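Local atomic coordinates of CalS13 (Micromonospora echinospora, PDB entry 4ZAS), a protein that probably transfers an amino group to a nucleotide-linked keto sugar, using pyridoxal 5'-phosphate as its cofactor. Residues Thr43-Val48 / Gly277-Leu282; Leu54-Thr59 / Arg270-Glu275; Arg75-Asn80 / Arg242-Arg247; Ala84-Ala89 / Val213-Thr218. All blocks are in the same frame, centred on the assembly; numbering follows the deposited sequence.

Interaction 1 (Thr43-Val48 / Gly277-Leu282)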
loop_
_atom_site.group_PDB
_atom_site.type_symbol
_atom_site.label_atom_id
_atom_site.label_comp_id
_atom_site.label_asym_id
_atom_site.label_seq_id
_atom_site.Cartn_x
_atom_site.Cartn_y
_atom_site.Cartn_z
ATOM N N THR A 43 23.426 3.072 -9.398
ATOM C CA THR A 43 24.250 3.994 -8.626
ATOM C C THR A 43 23.430 4.795 -7.613
ATOM O O THR A 43 23.805 4.935 -6.450
ATOM C CB THR A 43 24.987 4.945 -9.556
ATOM O OG1 THR A 43 25.846 4.178 -10.414
ATOM C CG2 THR A 43 25.812 5.921 -8.760
ATOM N N ARG A 44 22.323 5.348 -8.080
ATOM C CA ARG A 44 21.460 6.148 -7.236
ATOM C C ARG A 44 20.883 5.299 -6.088
ATOM O O ARG A 44 20.907 5.700 -4.921
ATOM C CB ARG A 44 20.349 6.752 -8.093
ATOM C CG ARG A 44 20.594 8.190 -8.514
ATOM C CD ARG A 44 19.304 8.779 -9.060
ATOM N NE ARG A 44 19.369 10.225 -9.265
ATOM C CZ ARG A 44 19.638 10.813 -10.428
ATOM N NH1 ARG A 44 19.870 10.086 -11.515
ATOM N NH2 ARG A 44 19.663 12.136 -10.503
ATOM N N VAL A 45 20.399 4.111 -6.440
ATOM C CA VAL A 45 19.757 3.187 -5.508
ATOM C C VAL A 45 20.752 2.733 -4.478
ATOM O O VAL A 45 20.444 2.610 -3.305
ATOM C CB VAL A 45 19.156 1.976 -6.250
ATOM C CG1 VAL A 45 18.780 0.857 -5.275
ATOM C CG2 VAL A 45 17.966 2.407 -7.050
ATOM N N SER A 46 21.961 2.476 -4.941
ATOM C CA SER A 46 23.040 2.053 -4.075
ATOM C C SER A 46 23.297 3.079 -2.990
ATOM O O SER A 46 23.559 2.711 -1.856
ATOM C CB SER A 46 24.306 1.820 -4.899
ATOM O OG SER A 46 25.355 1.346 -4.091
ATOM N N ALA A 47 23.174 4.360 -3.325
ATOM C CA ALA A 47 23.386 5.443 -2.354
ATOM C C ALA A 47 22.341 5.430 -1.233
ATOM O O ALA A 47 22.657 5.630 -0.060
ATOM C CB ALA A 47 23.381 6.786 -3.054
ATOM N N VAL A 48 21.098 5.202 -1.623
ATOM C CA VAL A 48 19.998 5.049 -0.698
ATOM C C VAL A 48 20.249 3.895 0.250
ATOM O O VAL A 48 19.978 4.001 1.446
ATOM C CB VAL A 48 18.694 4.822 -1.456
ATOM C CG1 VAL A 48 17.692 4.054 -0.597
ATOM C CG2 VAL A 48 18.138 6.135 -1.908
ATOM N N GLY A 277 12.144 3.920 -4.206
ATOM C CA GLY A 277 11.252 4.406 -5.243
ATOM C C GLY A 277 11.645 5.792 -5.719
ATOM O O GLY A 277 11.754 6.042 -6.915
ATOM N N GLY A 278 11.881 6.696 -4.778
ATOM C CA GLY A 278 12.287 8.037 -5.127
ATOM C C GLY A 278 13.564 8.039 -5.946
ATOM O O GLY A 278 13.673 8.783 -6.908
ATOM N N ALA A 279 14.522 7.192 -5.585
ATOM C CA ALA A 279 15.791 7.148 -6.308
ATOM C C ALA A 279 15.599 6.721 -7.779
ATOM O O ALA A 279 16.107 7.374 -8.697
ATOM C CB ALA A 279 16.752 6.214 -5.607
ATOM N N ILE A 280 14.835 5.649 -7.987
ATOM C CA ILE A 280 14.512 5.133 -9.314
ATOM C C ILE A 280 13.774 6.183 -10.143
ATOM O O ILE A 280 14.099 6.416 -11.306
ATOM C CB ILE A 280 13.704 3.847 -9.174
ATOM C CG1 ILE A 280 14.578 2.787 -8.483
ATOM C CG2 ILE A 280 13.181 3.358 -10.537
ATOM C CD1 ILE A 280 13.786 1.581 -7.970
ATOM N N GLY A 281 12.797 6.829 -9.525
ATOM C CA GLY A 281 12.058 7.908 -10.150
ATOM C C GLY A 281 12.920 9.058 -10.636
ATOM O O GLY A 281 12.674 9.604 -11.709
ATOM N N LEU A 282 13.893 9.462 -9.823
ATOM C CA LEU A 282 14.801 10.535 -10.200
ATOM C C LEU A 282 15.650 10.166 -11.421
ATOM O O LEU A 282 15.891 11.010 -12.284
ATOM C CB LEU A 282 15.708 10.903 -9.028
ATOM C CG LEU A 282 15.097 11.851 -8.011
ATOM C CD1 LEU A 282 15.993 11.936 -6.802
ATOM C CD2 LEU A 282 14.934 13.212 -8.647
#
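Arg44, on helix 41-49, meets Ala279 and Leu282 of helix 275-305 at the outer margin of the contact. Its chain is extended from CG to NE and crosses Leu282 at about a right angle. Arg44 CD comes to 3.5 Å from Ala279 O. Further out, Arg44 NE is 3.7 Å from Leu282 CB, and the backbone carbon of Leu282 lies over one face of the guanidinium group. Arg44 NH1 goes on to a weak hydrogen bond with Ser283 OG and a long, weak ion pair with Glu286.

Val45 comes next and is buried. Its first torsion of 167° sets CG2 beside the backbone N, and this methyl does the touching. Val45 CG2 meets Ile280 CG1 at 3.7 Å and Ala279 CB at 4.2 Å. Val45 also packs on Val45 of the second subunit, so this flank belongs to the dimer interface. One turn later, Val48 CG2 reaches Ala279 CB at 4.0 Å.

Ala279 is therefore the small residue between the two valines, and its CB points at the first helix. The Val45 and Ala279 CA atoms are only 5.7 Å apart. The segment axes run nearly antiparallel, at 157° and 8.6 Å apart. Thr59 of helix 58-71 touches both Val48 and Ala279.

The join is of a simple kind. Methyl groups meet methyl and methylene groups at its buried heart, and the one charged chain crosses over Leu282 at the partly exposed margin. Packing, rather than directed bonds, holds these two segments together.

Interaction 2 (Leu54-Thr59 / Arg270-Glu275)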
loop_
_atom_site.group_PDB
_atom_site.type_symbol
_atom_site.label_atom_id
_atom_site.label_comp_id
_atom_site.label_asym_id
_atom_site.label_seq_id
_atom_site.Cartn_x
_atom_site.Cartn_y
_atom_site.Cartn_z
ATOM N N LEU A 54 15.775 4.514 4.712
ATOM C CA LEU A 54 15.028 3.844 3.654
ATOM C C LEU A 54 13.624 4.406 3.489
ATOM O O LEU A 54 13.050 4.356 2.392
ATOM C CB LEU A 54 14.931 2.347 3.927
ATOM C CG LEU A 54 16.221 1.584 4.200
ATOM C CD1 LEU A 54 15.908 0.110 4.232
ATOM C CD2 LEU A 54 17.275 1.883 3.174
ATOM N N GLU A 55 13.063 4.940 4.569
ATOM C CA GLU A 55 11.739 5.543 4.485
ATOM C C GLU A 55 11.849 6.967 5.042
ATOM O O GLU A 55 12.840 7.312 5.718
ATOM C CB GLU A 55 10.691 4.681 5.217
ATOM C CG GLU A 55 10.815 3.149 4.903
ATOM C CD GLU A 55 9.579 2.277 5.265
ATOM O OE1 GLU A 55 8.487 2.570 4.732
ATOM O OE2 GLU A 55 9.693 1.290 6.047
ATOM N N HIS A 56 10.911 7.825 4.662
ATOM C CA HIS A 56 10.875 9.233 5.126
ATOM C C HIS A 56 12.150 10.080 4.897
ATOM O O HIS A 56 12.415 11.012 5.658
ATOM C CB HIS A 56 10.564 9.297 6.642
ATOM C CG HIS A 56 9.371 8.498 7.071
ATOM N ND1 HIS A 56 9.482 7.346 7.825
ATOM C CD2 HIS A 56 8.045 8.695 6.876
ATOM C CE1 HIS A 56 8.275 6.859 8.058
ATOM N NE2 HIS A 56 7.386 7.659 7.495
ATOM N N GLY A 57 12.904 9.802 3.842
ATOM C CA GLY A 57 14.158 10.501 3.607
ATOM C C GLY A 57 14.032 11.590 2.562
ATOM O O GLY A 57 12.963 11.794 1.990
ATOM N N PRO A 58 15.131 12.298 2.294
ATOM C CA PRO A 58 15.128 13.443 1.370
ATOM C C PRO A 58 15.015 13.069 -0.122
ATOM O O PRO A 58 14.575 13.903 -0.909
ATOM C CB PRO A 58 16.475 14.112 1.643
ATOM C CG PRO A 58 17.356 12.985 2.101
ATOM C CD PRO A 58 16.461 12.052 2.880
ATOM N N THR A 59 15.370 11.844 -0.496
ATOM C CA THR A 59 15.324 11.446 -1.895
ATOM C C THR A 59 13.905 11.519 -2.445
ATOM O O THR A 59 13.683 12.072 -3.517
ATOM C CB THR A 59 15.872 10.018 -2.089
ATOM O OG1 THR A 59 17.269 10.006 -1.785
ATOM C CG2 THR A 59 15.688 9.565 -3.524
ATOM N N ARG A 270 -1.080 4.137 5.380
ATOM C CA ARG A 270 0.360 3.947 5.353
ATOM C C ARG A 270 0.732 3.740 3.888
ATOM O O ARG A 270 0.860 2.612 3.402
ATOM C CB ARG A 270 0.742 2.780 6.274
ATOM C CG ARG A 270 2.077 2.085 6.082
ATOM C CD ARG A 270 3.271 2.984 6.175
ATOM N NE ARG A 270 4.417 2.212 6.657
ATOM C CZ ARG A 270 5.495 1.907 5.948
ATOM N NH1 ARG A 270 5.612 2.302 4.689
ATOM N NH2 ARG A 270 6.462 1.202 6.512
ATOM N N PHE A 271 0.874 4.871 3.197
ATOM C CA PHE A 271 0.929 4.935 1.747
ATOM C C PHE A 271 2.217 5.570 1.228
ATOM O O PHE A 271 2.349 5.793 0.038
ATOM C CB PHE A 271 -0.255 5.753 1.209
ATOM C CG PHE A 271 -1.582 5.024 1.214
ATOM C CD1 PHE A 271 -1.645 3.647 1.344
ATOM C CD2 PHE A 271 -2.774 5.734 1.065
ATOM C CE1 PHE A 271 -2.881 2.986 1.340
ATOM C CE2 PHE A 271 -4.000 5.078 1.066
ATOM C CZ PHE A 271 -4.053 3.700 1.211
ATOM N N ILE A 272 3.185 5.816 2.099
ATOM C CA ILE A 272 4.388 6.525 1.683
ATOM C C ILE A 272 5.196 5.737 0.644
ATOM O O ILE A 272 5.177 4.508 0.626
ATOM C CB ILE A 272 5.246 6.878 2.911
ATOM C CG1 ILE A 272 5.596 5.625 3.708
ATOM C CG2 ILE A 272 4.491 7.831 3.813
ATOM C CD1 ILE A 272 6.800 5.800 4.598
ATOM N N LEU A 273 5.883 6.472 -0.229
ATOM C CA LEU A 273 6.830 5.910 -1.193
ATOM C C LEU A 273 8.194 5.912 -0.545
ATOM O O LEU A 273 8.570 6.909 0.062
ATOM C CB LEU A 273 6.856 6.752 -2.476
ATOM C CG LEU A 273 7.830 6.349 -3.585
ATOM C CD1 LEU A 273 7.252 5.200 -4.379
ATOM C CD2 LEU A 273 8.176 7.518 -4.512
ATOM N N ASN A 274 8.980 4.855 -0.710
ATOM C CA ASN A 274 10.241 4.826 0.020
ATOM C C ASN A 274 11.403 5.367 -0.796
ATOM O O ASN A 274 11.251 5.687 -1.982
ATOM C CB ASN A 274 10.549 3.411 0.539
ATOM C CG ASN A 274 10.837 2.390 -0.559
ATOM O OD1 ASN A 274 11.135 2.713 -1.727
ATOM N ND2 ASN A 274 10.781 1.113 -0.158
ATOM N N GLU A 275 12.560 5.489 -0.147
ATOM C CA GLU A 275 13.708 6.139 -0.762
ATOM C C GLU A 275 14.174 5.421 -2.017
ATOM O O GLU A 275 14.748 6.033 -2.915
ATOM C CB GLU A 275 14.859 6.237 0.233
ATOM C CG GLU A 275 14.581 7.186 1.362
ATOM C CD GLU A 275 14.620 8.609 0.890
ATOM O OE1 GLU A 275 15.723 9.190 0.876
ATOM O OE2 GLU A 275 13.554 9.150 0.534
#
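Leu54 O meets Glu275 N at the N-terminus of helix 275-305, where the loop 54-57 docks. Asn274 is the N-cap: its OD1 accepts from Gly277 N, while its ND2 bonds to Ser228 OG of the second subunit.

Two firm hydrogen bonds tie the segments. Glu275 N gives a nearly straight bond of 2.8 Å to Leu54 O. In return the Glu275 side chain, bent at its second torsion (-72°), brings its carboxylate to the first turn of helix 58-71. Thr59 N donates at 3.0 Å and 148° to Glu275 OE1, which accepts with its syn lone pair. OE2 accepts from Val60 N. Gly57 sits close against this carboxylate, and a CB there would collide with OE1. A glutamine in place of Glu275 would probably leave Thr59 N or Val60 N without its acceptor, since one carboxylate oxygen would become a donor group.

The ionic part is the Glu55-Arg270 salt bridge, with Glu55 OE1 2.9 Å from Arg270 NH1. Its hydrogen bonds are weak and bent, and the two planes are 49° apart. Arg270 NH2 also bonds to the pyridoxal-phosphate lysine of the second subunit, and Glu55 OE1 bonds weakly to that subunit's Ser228 OG. Leu54 and Glu55 belong to the dTDP site known for this protein, though no dTDP is bound to this chain here.

The last kind is CH-pi. Ile272 CD1 lies over one face of the His56 ring, 3.5 Å from His56 NE2.

Interaction 3 (Arg75-Asn80 / Arg242-Arg247)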
loop_
_atom_site.group_PDB
_atom_site.type_symbol
_atom_site.label_atom_id
_atom_site.label_comp_id
_atom_site.label_asym_id
_atom_site.label_seq_id
_atom_site.Cartn_x
_atom_site.Cartn_y
_atom_site.Cartn_z
ATOM N N ARG A 75 2.343 20.897 -5.648
ATOM C CA ARG A 75 1.622 20.109 -4.642
ATOM C C ARG A 75 1.583 18.627 -4.965
ATOM O O ARG A 75 0.518 18.051 -5.204
ATOM C CB ARG A 75 0.195 20.641 -4.488
ATOM C CG ARG A 75 0.149 22.084 -4.024
ATOM C CD ARG A 75 -1.093 22.728 -4.537
ATOM N NE ARG A 75 -1.043 24.168 -4.363
ATOM C CZ ARG A 75 -1.163 24.992 -5.392
ATOM N NH1 ARG A 75 -1.294 24.465 -6.607
ATOM N NH2 ARG A 75 -1.109 26.308 -5.233
ATOM N N VAL A 76 2.748 18.000 -4.928
ATOM C CA VAL A 76 2.873 16.600 -5.284
ATOM C C VAL A 76 3.097 15.749 -4.038
ATOM O O VAL A 76 4.015 15.995 -3.253
ATOM C CB VAL A 76 4.020 16.394 -6.287
ATOM C CG1 VAL A 76 4.156 14.902 -6.644
ATOM C CG2 VAL A 76 3.774 17.216 -7.537
ATOM N N VAL A 77 2.237 14.763 -3.848
ATOM C CA VAL A 77 2.376 13.836 -2.747
ATOM C C VAL A 77 2.637 12.438 -3.283
ATOM O O VAL A 77 1.720 11.802 -3.801
ATOM C CB VAL A 77 1.114 13.857 -1.853
ATOM C CG1 VAL A 77 1.238 12.845 -0.715
ATOM C CG2 VAL A 77 0.876 15.257 -1.314
ATOM N N SER A 78 3.866 11.942 -3.158
ATOM C CA SER A 78 4.173 10.583 -3.621
ATOM C C SER A 78 3.446 9.534 -2.747
ATOM O O SER A 78 3.103 9.801 -1.574
ATOM C CB SER A 78 5.688 10.334 -3.615
ATOM O OG SER A 78 6.232 10.396 -2.289
ATOM N N VAL A 79 3.149 8.374 -3.341
ATOM C CA VAL A 79 2.482 7.269 -2.638
ATOM C C VAL A 79 3.055 5.955 -3.168
ATOM O O VAL A 79 3.758 5.959 -4.168
ATOM C CB VAL A 79 0.948 7.304 -2.804
ATOM C CG1 VAL A 79 0.277 8.343 -1.875
ATOM C CG2 VAL A 79 0.580 7.517 -4.279
ATOM N N ASN A 80 2.748 4.832 -2.513
ATOM C CA ASN A 80 3.439 3.581 -2.836
ATOM C C ASN A 80 2.818 2.841 -4.040
ATOM O O ASN A 80 3.320 1.789 -4.429
ATOM C CB ASN A 80 3.562 2.648 -1.591
ATOM C CG ASN A 80 2.222 2.268 -0.961
ATOM O OD1 ASN A 80 1.146 2.631 -1.435
ATOM N ND2 ASN A 80 2.298 1.489 0.118
ATOM N N ARG A 242 -3.749 18.205 3.725
ATOM C CA ARG A 242 -4.578 17.112 4.213
ATOM C C ARG A 242 -4.147 15.729 3.722
ATOM O O ARG A 242 -4.187 14.758 4.472
ATOM C CB ARG A 242 -6.042 17.338 3.843
ATOM C CG ARG A 242 -6.948 16.371 4.584
ATOM C CD ARG A 242 -8.417 16.680 4.415
ATOM N NE ARG A 242 -8.731 18.103 4.525
ATOM C CZ ARG A 242 -9.077 18.708 5.656
ATOM N NH1 ARG A 242 -9.165 18.022 6.787
ATOM N NH2 ARG A 242 -9.347 20.007 5.648
ATOM N N LEU A 243 -3.745 15.634 2.463
ATOM C CA LEU A 243 -3.395 14.343 1.905
ATOM C C LEU A 243 -2.042 13.894 2.389
ATOM O O LEU A 243 -1.806 12.699 2.550
ATOM C CB LEU A 243 -3.431 14.386 0.381
ATOM C CG LEU A 243 -4.581 13.528 -0.126
ATOM C CD1 LEU A 243 -5.820 13.991 0.556
ATOM C CD2 LEU A 243 -4.751 13.593 -1.635
ATOM N N ARG A 244 -1.153 14.856 2.616
ATOM C CA ARG A 244 0.180 14.557 3.111
ATOM C C ARG A 244 0.020 13.961 4.519
ATOM O O ARG A 244 0.698 12.995 4.893
ATOM C CB ARG A 244 1.038 15.823 3.139
ATOM C CG ARG A 244 2.502 15.594 2.851
ATOM C CD ARG A 244 3.266 16.905 2.658
ATOM N NE ARG A 244 4.079 17.211 3.837
ATOM C CZ ARG A 244 5.311 16.743 4.042
ATOM N NH1 ARG A 244 5.889 15.956 3.146
ATOM N NH2 ARG A 244 5.974 17.065 5.145
ATOM N N LEU A 245 -0.945 14.509 5.258
ATOM C CA LEU A 245 -1.288 14.037 6.583
ATOM C C LEU A 245 -1.798 12.610 6.567
ATOM O O LEU A 245 -1.302 11.767 7.322
ATOM C CB LEU A 245 -2.365 14.931 7.208
ATOM C CG LEU A 245 -2.017 15.835 8.380
ATOM C CD1 LEU A 245 -3.265 16.531 8.858
ATOM C CD2 LEU A 245 -1.424 14.993 9.501
ATOM N N ARG A 246 -2.815 12.348 5.747
ATOM C CA ARG A 246 -3.430 11.025 5.732
ATOM C C ARG A 246 -2.509 9.999 5.095
ATOM O O ARG A 246 -2.777 8.797 5.147
ATOM C CB ARG A 246 -4.765 11.045 5.008
ATOM C CG ARG A 246 -5.772 11.908 5.670
ATOM C CD ARG A 246 -7.118 11.789 5.007
ATOM N NE ARG A 246 -8.095 12.644 5.676
ATOM C CZ ARG A 246 -9.375 12.713 5.339
ATOM N NH1 ARG A 246 -9.826 11.986 4.326
ATOM N NH2 ARG A 246 -10.200 13.501 6.013
ATOM N N ARG A 247 -1.447 10.477 4.457
ATOM C CA ARG A 247 -0.500 9.579 3.835
ATOM C C ARG A 247 0.266 8.769 4.872
ATOM O O ARG A 247 0.655 7.630 4.609
ATOM C CB ARG A 247 0.474 10.353 2.958
ATOM C CG ARG A 247 1.469 9.460 2.285
ATOM C CD ARG A 247 2.400 10.218 1.403
ATOM N NE ARG A 247 3.142 11.272 2.079
ATOM C CZ ARG A 247 4.047 12.008 1.440
ATOM N NH1 ARG A 247 4.277 11.766 0.150
ATOM N NH2 ARG A 247 4.724 12.967 2.072
#
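Arg247 reaches from helix 237-247 to Val77 and Ser78 on strand 76-79. From CB the chain runs out fully extended through CG to CD, then bends at its third torsion (57°), which swings the guanidinium group over Val77 and brings NH1 to Ser78 O. CD is the first atom to meet the strand. Arg247 CD is 3.1 Å from Ser78 O and 3.6 Å from Val77 CG1. It also touches Val79 CG1, at 4.3 Å. Next, Arg247 NE passes 3.7 Å from Val77 CG1, and the same methyl covers one face of the guanidinium group around CZ. At the tip, Arg247 NH1 donates to Ser78 O at 2.9 Å and 165°. That oxygen lies almost exactly in the guanidinium plane.

NH1 has a second partner, a salt bridge to Glu64 OE2, and Ser78 OG bonds to the same carboxylate. This buried charge is thus matched by an acid and a backbone carbonyl. A leucine in place of Arg247 would probably leave Ser78 O without this donor and Glu64 without its opposite charge.

Elsewhere Val77 CG1 rests 4.3 Å from Arg244 CA, on the helix backbone. Here the segment axes run almost alongside each other, 20° from parallel. Strand 76-79 is one edge strand of the large sheet within this chain, beside strand 230-233, while Leu243 packs on Leu88 and Leu92 of helix 82-94 and Glu64 comes from helix 58-71.

Interaction 4 (Ala84-Ala89 / Val213-Thr218)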
loop_
_atom_site.group_PDB
_atom_site.type_symbol
_atom_site.label_atom_id
_atom_site.label_comp_id
_atom_site.label_asym_id
_atom_site.label_seq_id
_atom_site.Cartn_x
_atom_site.Cartn_y
_atom_site.Cartn_z
ATOM N N ALA A 84 -3.339 3.370 -4.419
ATOM C CA ALA A 84 -3.292 4.013 -3.109
ATOM C C ALA A 84 -3.501 5.522 -3.269
ATOM O O ALA A 84 -4.133 6.138 -2.415
ATOM C CB ALA A 84 -1.984 3.712 -2.392
ATOM N N GLY A 85 -2.985 6.115 -4.352
ATOM C CA GLY A 85 -3.249 7.517 -4.628
ATOM C C GLY A 85 -4.759 7.762 -4.731
ATOM O O GLY A 85 -5.294 8.729 -4.175
ATOM N N LEU A 86 -5.460 6.859 -5.415
ATOM C CA LEU A 86 -6.903 6.990 -5.561
ATOM C C LEU A 86 -7.599 6.747 -4.233
ATOM O O LEU A 86 -8.559 7.448 -3.895
ATOM C CB LEU A 86 -7.452 6.033 -6.632
ATOM C CG LEU A 86 -7.112 6.430 -8.072
ATOM C CD1 LEU A 86 -7.145 5.228 -8.999
ATOM C CD2 LEU A 86 -8.040 7.513 -8.574
ATOM N N HIS A 87 -7.141 5.735 -3.500
ATOM C CA HIS A 87 -7.718 5.418 -2.188
ATOM C C HIS A 87 -7.656 6.663 -1.289
ATOM O O HIS A 87 -8.666 7.090 -0.738
ATOM C CB HIS A 87 -6.984 4.216 -1.582
ATOM C CG HIS A 87 -7.682 3.568 -0.421
ATOM N ND1 HIS A 87 -8.194 4.276 0.646
ATOM C CD2 HIS A 87 -7.934 2.262 -0.158
ATOM C CE1 HIS A 87 -8.732 3.437 1.512
ATOM N NE2 HIS A 87 -8.584 2.209 1.050
ATOM N N LEU A 88 -6.474 7.265 -1.215
ATOM C CA LEU A 88 -6.224 8.479 -0.459
ATOM C C LEU A 88 -7.062 9.689 -0.956
ATOM O O LEU A 88 -7.650 10.434 -0.158
ATOM C CB LEU A 88 -4.733 8.813 -0.537
ATOM C CG LEU A 88 -4.190 9.977 0.299
ATOM C CD1 LEU A 88 -4.370 9.697 1.759
ATOM C CD2 LEU A 88 -2.716 10.288 -0.031
ATOM N N ALA A 89 -7.119 9.888 -2.270
ATOM C CA ALA A 89 -7.854 11.026 -2.797
ATOM C C ALA A 89 -9.343 10.920 -2.488
ATOM O O ALA A 89 -9.962 11.874 -2.031
ATOM C CB ALA A 89 -7.624 11.143 -4.289
ATOM N N VAL A 213 -8.157 17.144 -8.489
ATOM C CA VAL A 213 -7.215 16.227 -7.867
ATOM C C VAL A 213 -6.803 15.184 -8.882
ATOM O O VAL A 213 -7.663 14.470 -9.381
ATOM C CB VAL A 213 -7.831 15.564 -6.628
ATOM C CG1 VAL A 213 -6.862 14.516 -6.009
ATOM C CG2 VAL A 213 -8.195 16.628 -5.625
ATOM N N CYS A 214 -5.504 15.058 -9.155
ATOM C CA CYS A 214 -5.001 14.096 -10.161
ATOM C C CYS A 214 -4.102 13.016 -9.553
ATOM O O CYS A 214 -3.169 13.326 -8.805
ATOM C CB CYS A 214 -4.202 14.823 -11.240
ATOM S SG CYS A 214 -5.105 16.093 -12.091
ATOM N N VAL A 215 -4.367 11.756 -9.893
ATOM C CA VAL A 215 -3.563 10.633 -9.407
ATOM C C VAL A 215 -2.803 9.981 -10.546
ATOM O O VAL A 215 -3.402 9.584 -11.535
ATOM C CB VAL A 215 -4.431 9.587 -8.696
ATOM C CG1 VAL A 215 -3.561 8.449 -8.196
ATOM C CG2 VAL A 215 -5.227 10.230 -7.561
ATOM N N TYR A 216 -1.489 9.850 -10.384
ATOM C CA TYR A 216 -0.603 9.231 -11.373
ATOM C C TYR A 216 -0.078 7.908 -10.862
ATOM O O TYR A 216 0.031 7.717 -9.654
ATOM C CB TYR A 216 0.583 10.149 -11.691
ATOM C CG TYR A 216 0.336 11.299 -12.670
ATOM C CD1 TYR A 216 -0.236 12.501 -12.263
ATOM C CD2 TYR A 216 0.751 11.198 -13.989
ATOM C CE1 TYR A 216 -0.419 13.551 -13.160
ATOM C CE2 TYR A 216 0.577 12.223 -14.881
ATOM C CZ TYR A 216 -0.005 13.402 -14.474
ATOM O OH TYR A 216 -0.160 14.416 -15.408
ATOM N N SER A 217 0.258 6.995 -11.769
ATOM C CA SER A 217 0.955 5.778 -11.374
ATOM C C SER A 217 2.368 5.761 -11.917
ATOM O O SER A 217 2.612 6.183 -13.050
ATOM C CB SER A 217 0.208 4.536 -11.869
ATOM O OG SER A 217 0.981 3.353 -11.708
ATOM N N THR A 218 3.301 5.248 -11.120
ATOM C CA THR A 218 4.649 5.002 -11.612
ATOM C C THR A 218 4.998 3.530 -11.417
ATOM O O THR A 218 6.161 3.187 -11.145
ATOM C CB THR A 218 5.701 5.889 -10.924
ATOM O OG1 THR A 218 5.558 5.797 -9.505
ATOM C CG2 THR A 218 5.537 7.325 -11.350
#
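Val215 lays both of its methyl groups over one face of the peptide between Gly85 and Leu86, the flat group at the heart of this contact. Val215 CG1 is 3.7 Å from Gly85 CA, and equally close to Leu86 N. Val215 CG2 lies over the carbonyl, 3.7 Å from Gly85 O. That oxygen also accepts the helical bond from Ala89 N.

The glycine lets the backbones come close, since a CB on Gly85 would collide with Val215 CG1. Gly85 CA is 5.7 Å from Val215 CA. On one flank, the Leu86 side chain slants across that of Val215, and Leu86 CD2 meets Val215 CG2 at 4.0 Å. On the next turn of the helix, Ala89 CB sits between two residues of the strand, 3.9 Å from Val213 CG1 and 4.2 Å from Val215 CG2.

Here the segment axes of helix 82-94 and strand 213-217 run nearly antiparallel, at 160°. The strand lies inside the large mixed sheet, flanked by strands 189-193 and 230-233. Leu86 also reaches Val191, and Leu88 packs on helix 237-247. Toward the C-terminal end of the strand, Ser217 OG bonds to the phosphate of the cofactor-bearing residue at position 222, so the same strand leads into the active site.

How the interactions relate
Interaction 4 lies deepest, its centre about 8 Å from the centre of the chain, and is van der Waals packing with no hydrogen bond between its segments. Interaction 3, also buried, adds a hydrogen-bonded arginine at an edge strand. Both reach the large sheet, and they touch where Arg246 packs on Leu88 and Val79 on Gly85. Interactions 1 and 2 lie further out, their centres about 23 and 22 Å from the centre of the chain, and both meet the second subunit. They share helix 275-305. Interaction 1 is mainly valine-alanine packing, whereas interaction 2 is the most polar and only partly buried. Its Phe271 connects inward, packing on Ala84 and Leu88, with a probable backbone bond to Arg247.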